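Local coordinates for putative iron binding protein (Bordetella pertussis Tohama I, PDB 2OWT) that binds ferric iron and probably delivers it for uptake as a periplasmic solute-binding protein, at residues S103-V108 with N274-V279; L10-E15 with V58-D63. All coordinates share one frame; numbering follows the deposited sequence.

Contact 1: S103-V108 with N274-V279. With CO3 (carbonate ion), chain C.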
loop_
_atom_site.group_PDB
_atom_site.type_symbol
_atom_site.label_atom_id
_atom_site.label_comp_id
_atom_site.label_asym_id
_atom_site.label_seq_id
_atom_site.Cartn_x
_atom_site.Cartn_y
_atom_site.Cartn_z
ATOM N N SER A 103 0.915 8.508 -3.061
ATOM C CA SER A 103 1.337 8.442 -1.661
ATOM C C SER A 103 2.316 7.281 -1.468
ATOM O O SER A 103 2.408 6.390 -2.326
ATOM C CB SER A 103 0.124 8.260 -0.736
ATOM O OG SER A 103 -0.536 7.027 -0.980
ATOM N N LEU A 104 3.049 7.308 -0.355
ATOM C CA LEU A 104 3.936 6.207 0.023
ATOM C C LEU A 104 3.474 5.539 1.329
ATOM O O LEU A 104 2.784 6.151 2.150
ATOM C CB LEU A 104 5.379 6.697 0.179
ATOM C CG LEU A 104 6.247 7.029 -1.036
ATOM C CD1 LEU A 104 7.186 8.199 -0.712
ATOM C CD2 LEU A 104 7.055 5.800 -1.479
ATOM N N ARG A 105 3.887 4.292 1.518
ATOM C CA ARG A 105 3.540 3.505 2.693
ATOM C C ARG A 105 4.645 2.489 2.929
ATOM O O ARG A 105 5.317 2.078 1.990
ATOM C CB ARG A 105 2.223 2.751 2.474
ATOM C CG ARG A 105 2.053 2.199 1.057
ATOM C CD ARG A 105 0.842 2.839 0.379
ATOM N NE ARG A 105 -0.199 1.832 0.450
ATOM C CZ ARG A 105 -1.462 2.040 0.758
ATOM N NH1 ARG A 105 -1.929 3.249 1.022
ATOM N NH2 ARG A 105 -2.259 0.992 0.805
ATOM N N ASP A 106 4.820 2.072 4.176
ATOM C CA ASP A 106 5.823 1.057 4.504
ATOM C C ASP A 106 5.177 -0.138 5.209
ATOM O O ASP A 106 4.223 0.023 5.972
ATOM C CB ASP A 106 6.995 1.654 5.315
ATOM C CG ASP A 106 6.545 2.392 6.582
ATOM O OD1 ASP A 106 5.368 2.797 6.697
ATOM O OD2 ASP A 106 7.382 2.585 7.481
ATOM N N ARG A 107 5.674 -1.334 4.913
ATOM C CA ARG A 107 5.220 -2.542 5.581
ATOM C C ARG A 107 6.164 -2.813 6.733
ATOM O O ARG A 107 7.348 -3.080 6.531
ATOM C CB ARG A 107 5.161 -3.725 4.608
ATOM C CG ARG A 107 4.272 -4.872 5.073
ATOM C CD ARG A 107 3.615 -5.569 3.906
ATOM N NE ARG A 107 2.570 -6.501 4.322
ATOM C CZ ARG A 107 1.364 -6.146 4.774
ATOM N NH1 ARG A 107 1.035 -4.855 4.900
ATOM N NH2 ARG A 107 0.481 -7.085 5.106
ATOM N N VAL A 108 5.628 -2.735 7.947
ATOM C CA VAL A 108 6.444 -2.705 9.163
ATOM C C VAL A 108 6.024 -3.821 10.119
ATOM O O VAL A 108 5.116 -4.597 9.815
ATOM C CB VAL A 108 6.323 -1.325 9.879
ATOM C CG1 VAL A 108 6.825 -0.214 9.000
ATOM C CG2 VAL A 108 4.871 -1.042 10.272
ATOM N N ASN A 274 -4.897 10.226 6.121
ATOM C CA ASN A 274 -4.607 8.820 5.783
ATOM C C ASN A 274 -3.423 8.239 6.571
ATOM O O ASN A 274 -3.275 7.022 6.656
ATOM C CB ASN A 274 -4.408 8.614 4.267
ATOM C CG ASN A 274 -5.714 8.633 3.477
ATOM O OD1 ASN A 274 -6.795 8.887 4.019
ATOM N ND2 ASN A 274 -5.613 8.355 2.169
ATOM N N TYR A 275 -2.594 9.115 7.144
ATOM C CA TYR A 275 -1.426 8.717 7.957
ATOM C C TYR A 275 -0.336 8.046 7.109
ATOM O O TYR A 275 0.472 7.255 7.605
ATOM C CB TYR A 275 -1.854 7.873 9.178
ATOM C CG TYR A 275 -2.914 8.582 9.987
ATOM C CD1 TYR A 275 -4.269 8.368 9.730
ATOM C CD2 TYR A 275 -2.569 9.526 10.959
ATOM C CE1 TYR A 275 -5.243 9.035 10.429
ATOM C CE2 TYR A 275 -3.554 10.205 11.670
ATOM C CZ TYR A 275 -4.887 9.943 11.401
ATOM O OH TYR A 275 -5.883 10.599 12.087
ATOM N N GLU A 276 -0.331 8.397 5.826
ATOM C CA GLU A 276 0.660 7.919 4.874
ATOM C C GLU A 276 1.788 8.942 4.742
ATOM O O GLU A 276 1.829 9.941 5.473
ATOM C CB GLU A 276 0.015 7.682 3.501
ATOM C CG GLU A 276 -0.913 6.493 3.431
ATOM C CD GLU A 276 -1.574 6.364 2.075
ATOM O OE1 GLU A 276 -2.697 6.880 1.889
ATOM O OE2 GLU A 276 -0.962 5.763 1.183
ATOM N N TYR A 277 2.701 8.675 3.808
ATOM C CA TYR A 277 3.781 9.602 3.477
ATOM C C TYR A 277 3.485 10.223 2.122
ATOM O O TYR A 277 3.089 9.530 1.185
ATOM C CB TYR A 277 5.153 8.913 3.471
ATOM C CG TYR A 277 5.339 7.942 4.610
ATOM C CD1 TYR A 277 5.234 6.570 4.400
ATOM C CD2 TYR A 277 5.589 8.395 5.902
ATOM C CE1 TYR A 277 5.393 5.670 5.447
ATOM C CE2 TYR A 277 5.744 7.500 6.963
ATOM C CZ TYR A 277 5.646 6.135 6.730
ATOM O OH TYR A 277 5.799 5.240 7.782
ATOM N N PRO A 278 3.637 11.547 2.033
ATOM C CA PRO A 278 3.454 12.269 0.786
ATOM C C PRO A 278 4.587 12.006 -0.197
ATOM O O PRO A 278 5.727 11.747 0.212
ATOM C CB PRO A 278 3.473 13.741 1.234
ATOM C CG PRO A 278 3.258 13.700 2.720
ATOM C CD PRO A 278 3.946 12.461 3.147
ATOM N N VAL A 279 4.261 12.068 -1.484
ATOM C CA VAL A 279 5.269 12.033 -2.530
ATOM C C VAL A 279 5.867 13.426 -2.741
ATOM O O VAL A 279 6.996 13.551 -3.214
ATOM C CB VAL A 279 4.720 11.448 -3.865
ATOM C CG1 VAL A 279 4.350 9.963 -3.691
ATOM C CG2 VAL A 279 3.545 12.302 -4.424
HETATM C C CO3 C . -6.085 1.277 1.453
HETATM O O1 CO3 C . -6.599 0.140 1.799
HETATM O O2 CO3 C . -4.903 1.571 1.883
HETATM O O3 CO3 C . -6.724 2.106 0.686
#
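L104 and Y277 form an antiparallel hydrogen-bonded pair: L104 N gives its hydrogen to Y277 O at 2.7 Å, and Y277 N returns one to L104 O at 3.0 Å, both nearly straight. The side chains of this pair lie on the same face of the sheet, L104 CB 4.0 Å from Y277 CB. The edge of the Y277 ring passes R105 CA, carrying the hydroxyl to D106, whose side chain it crosses at about a right angle; Y277 OH donates to D106 OD1 at 2.7 Å from above the carboxylate plane. A tyrosine suits this place because its long flat body spans the distance while its polar tip reaches an acid; R224 makes a salt bridge with the other oxygen of D106 and also bonds the Y277 hydroxyl.

E276 works beside R105. Its chain is extended beyond CG (chi2 177°), bringing OE2 between two donors on opposite faces of the carboxylate. S103 OG donates at 2.5 Å to E276 OE2 from one face, and R105 NH1 forms a salt bridge at 2.7 Å to E276 OE2 from the other. E276 OE1 takes a longer bond from N274 ND2 and a salt bridge from R14. Bonds at both oxygens should fix the carboxylate's rotation, and the two arginines probably offset its charge. R105, bent at chi2 and chi3, offers NH2 to carbonate O2 at 2.9 Å; its side chain also lies beside the iron ligands Y143 and Y199.

Strand 100-112 also pairs with strand 237-245, while Y270 of helix 264-272 packs against S103 and E276.

Contact 2: L10-E15 with V58-D63. With CO3 (carbonate ion), chain C.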
loop_
_atom_site.group_PDB
_atom_site.type_symbol
_atom_site.label_atom_id
_atom_site.label_comp_id
_atom_site.label_asym_id
_atom_site.label_seq_id
_atom_site.Cartn_x
_atom_site.Cartn_y
_atom_site.Cartn_z
ATOM N N LEU A 10 -13.650 7.148 -10.965
ATOM C CA LEU A 10 -12.513 6.490 -10.351
ATOM C C LEU A 10 -12.845 5.033 -10.056
ATOM O O LEU A 10 -13.845 4.729 -9.412
ATOM C CB LEU A 10 -12.079 7.218 -9.067
ATOM C CG LEU A 10 -10.977 6.557 -8.224
ATOM C CD1 LEU A 10 -9.600 6.825 -8.790
ATOM C CD2 LEU A 10 -11.040 7.010 -6.771
ATOM N N TYR A 11 -11.998 4.144 -10.559
ATOM C CA TYR A 11 -12.008 2.738 -10.177
ATOM C C TYR A 11 -10.807 2.501 -9.262
ATOM O O TYR A 11 -9.667 2.814 -9.625
ATOM C CB TYR A 11 -11.871 1.857 -11.416
ATOM C CG TYR A 11 -13.101 1.735 -12.284
ATOM C CD1 TYR A 11 -13.878 2.854 -12.614
ATOM C CD2 TYR A 11 -13.461 0.497 -12.818
ATOM C CE1 TYR A 11 -14.994 2.741 -13.422
ATOM C CE2 TYR A 11 -14.573 0.369 -13.635
ATOM C CZ TYR A 11 -15.335 1.492 -13.930
ATOM O OH TYR A 11 -16.431 1.350 -14.736
ATOM N N THR A 12 -11.050 1.943 -8.084
ATOM C CA THR A 12 -9.957 1.734 -7.143
ATOM C C THR A 12 -10.131 0.547 -6.180
ATOM O O THR A 12 -11.249 0.105 -5.892
ATOM C CB THR A 12 -9.636 3.024 -6.339
ATOM O OG1 THR A 12 -8.447 2.812 -5.564
ATOM C CG2 THR A 12 -10.791 3.411 -5.412
ATOM N N THR A 13 -9.000 0.044 -5.706
ATOM C CA THR A 13 -8.974 -1.000 -4.702
ATOM C C THR A 13 -8.839 -0.378 -3.317
ATOM O O THR A 13 -8.769 -1.096 -2.311
ATOM C CB THR A 13 -7.797 -1.952 -4.916
ATOM O OG1 THR A 13 -6.620 -1.181 -5.201
ATOM C CG2 THR A 13 -8.081 -2.927 -6.057
ATOM N N ARG A 14 -8.812 0.957 -3.270
ATOM C CA ARG A 14 -8.652 1.660 -2.009
ATOM C C ARG A 14 -9.842 1.506 -1.070
ATOM O O ARG A 14 -10.986 1.330 -1.495
ATOM C CB ARG A 14 -8.327 3.138 -2.217
ATOM C CG ARG A 14 -6.942 3.385 -2.796
ATOM C CD ARG A 14 -6.288 4.598 -2.189
ATOM N NE ARG A 14 -5.933 4.338 -0.796
ATOM C CZ ARG A 14 -5.104 5.086 -0.071
ATOM N NH1 ARG A 14 -4.513 6.163 -0.594
ATOM N NH2 ARG A 14 -4.861 4.742 1.188
ATOM N N GLU A 15 -9.555 1.580 0.219
ATOM C CA GLU A 15 -10.604 1.692 1.205
ATOM C C GLU A 15 -11.323 3.039 0.977
ATOM O O GLU A 15 -10.659 4.083 0.853
ATOM C CB GLU A 15 -9.980 1.625 2.590
ATOM C CG GLU A 15 -10.739 0.786 3.574
ATOM C CD GLU A 15 -9.891 0.443 4.781
ATOM O OE1 GLU A 15 -9.542 1.371 5.529
ATOM O OE2 GLU A 15 -9.563 -0.752 4.973
ATOM N N VAL A 58 -9.919 7.154 -14.175
ATOM C CA VAL A 58 -8.744 6.992 -13.331
ATOM C C VAL A 58 -8.773 5.613 -12.712
ATOM O O VAL A 58 -9.826 5.139 -12.271
ATOM C CB VAL A 58 -8.648 8.086 -12.215
ATOM C CG1 VAL A 58 -7.473 7.797 -11.264
ATOM C CG2 VAL A 58 -8.482 9.481 -12.839
ATOM N N LEU A 59 -7.614 4.965 -12.703
ATOM C CA LEU A 59 -7.471 3.659 -12.078
ATOM C C LEU A 59 -6.457 3.782 -10.966
ATOM O O LEU A 59 -5.311 4.153 -11.218
ATOM C CB LEU A 59 -7.004 2.608 -13.097
ATOM C CG LEU A 59 -7.748 2.527 -14.435
ATOM C CD1 LEU A 59 -7.089 1.494 -15.355
ATOM C CD2 LEU A 59 -9.248 2.222 -14.237
ATOM N N MET A 60 -6.875 3.454 -9.746
ATOM C CA MET A 60 -6.043 3.669 -8.569
ATOM C C MET A 60 -5.848 2.396 -7.781
ATOM O O MET A 60 -6.818 1.738 -7.394
ATOM C CB MET A 60 -6.650 4.749 -7.664
ATOM C CG MET A 60 -5.751 5.207 -6.489
ATOM S SD MET A 60 -6.562 6.455 -5.455
ATOM C CE MET A 60 -6.723 7.816 -6.620
ATOM N N THR A 61 -4.580 2.079 -7.518
ATOM C CA THR A 61 -4.211 0.889 -6.761
ATOM C C THR A 61 -3.510 1.284 -5.462
ATOM O O THR A 61 -3.145 2.440 -5.271
ATOM C CB THR A 61 -3.284 -0.049 -7.588
ATOM O OG1 THR A 61 -1.982 0.538 -7.711
ATOM C CG2 THR A 61 -3.848 -0.287 -8.986
ATOM N N VAL A 62 -3.329 0.313 -4.577
ATOM C CA VAL A 62 -2.489 0.483 -3.408
ATOM C C VAL A 62 -1.294 -0.477 -3.450
ATOM O O VAL A 62 -0.860 -0.998 -2.421
ATOM C CB VAL A 62 -3.291 0.319 -2.097
ATOM C CG1 VAL A 62 -3.965 1.634 -1.725
ATOM C CG2 VAL A 62 -4.304 -0.837 -2.194
ATOM N N ASP A 63 -0.753 -0.677 -4.651
ATOM C CA ASP A 63 0.390 -1.575 -4.880
ATOM C C ASP A 63 0.941 -1.285 -6.259
ATOM O O ASP A 63 0.183 -1.137 -7.221
ATOM C CB ASP A 63 -0.028 -3.056 -4.780
ATOM C CG ASP A 63 1.096 -4.021 -5.154
ATOM O OD1 ASP A 63 0.847 -4.927 -5.968
ATOM O OD2 ASP A 63 2.232 -3.891 -4.651
HETATM C C CO3 C . -6.085 1.277 1.453
HETATM O O1 CO3 C . -6.599 0.140 1.799
HETATM O O2 CO3 C . -4.903 1.571 1.883
HETATM O O3 CO3 C . -6.724 2.106 0.686
HETATM O O HOH W 1 -4.348 -2.453 -5.091
#
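The T12 and M60 side chains run alongside each other on one face of a parallel strand pair. A chi1 of -172° swings T12 OG1 away from the residue's own N and onto M60 O at 2.7 Å, approaching from above the carbonyl plane, while T13 N reaches the same M60 O nearly along the C=O axis. T12 OG1 also accepts from R14 N, an ST turn that bends the chain as the strand ends; the threonine hydroxyl suits both bonds, and the beta-branch suits the strand.

On the same face, the L10 side chain crosses that of V58 at a slant, L10 CD1 3.4 Å from V58 CG1, and approaches M60 CE, the flexible thioether filling in beside the branched groups. M60 SD in turn lies 3.8 Å from R14 CD. V62 CG1 sits over one face of the R14 guanidinium, 3.5 Å from R14 NE, and so backs the group whose edge meets the anion: R14 NE donates to carbonate O3 at 2.8 Å. E15 N binds carbonate O3 too, at 2.9 Å.

A loop at the end of one parallel strand thus binds the anion, and V62 after the other packs against its arginine, consistent with the ligand cleft of a periplasmic ferric-binding protein.

How the contacts relate
From the N terminus, strand 7-12 is followed by helix 20-30, strand 33-38 and helix 43-50 before contact 2 closes its loop at strand 58-61. Contact 1 opens later, on strand 100-112, and closes only after 165 intervening residues, when the chain comes back from helix 264-272 to the short strand 277-278. The two loops are therefore in series, neither nested nor crossed, yet both contacts belong to one mixed sheet and touch directly. R14 NH2 makes a salt bridge with E276, V62 packs against R105, and both arginines bind the one carbonate, joining the early parallel strands to the later antiparallel ones beside the iron.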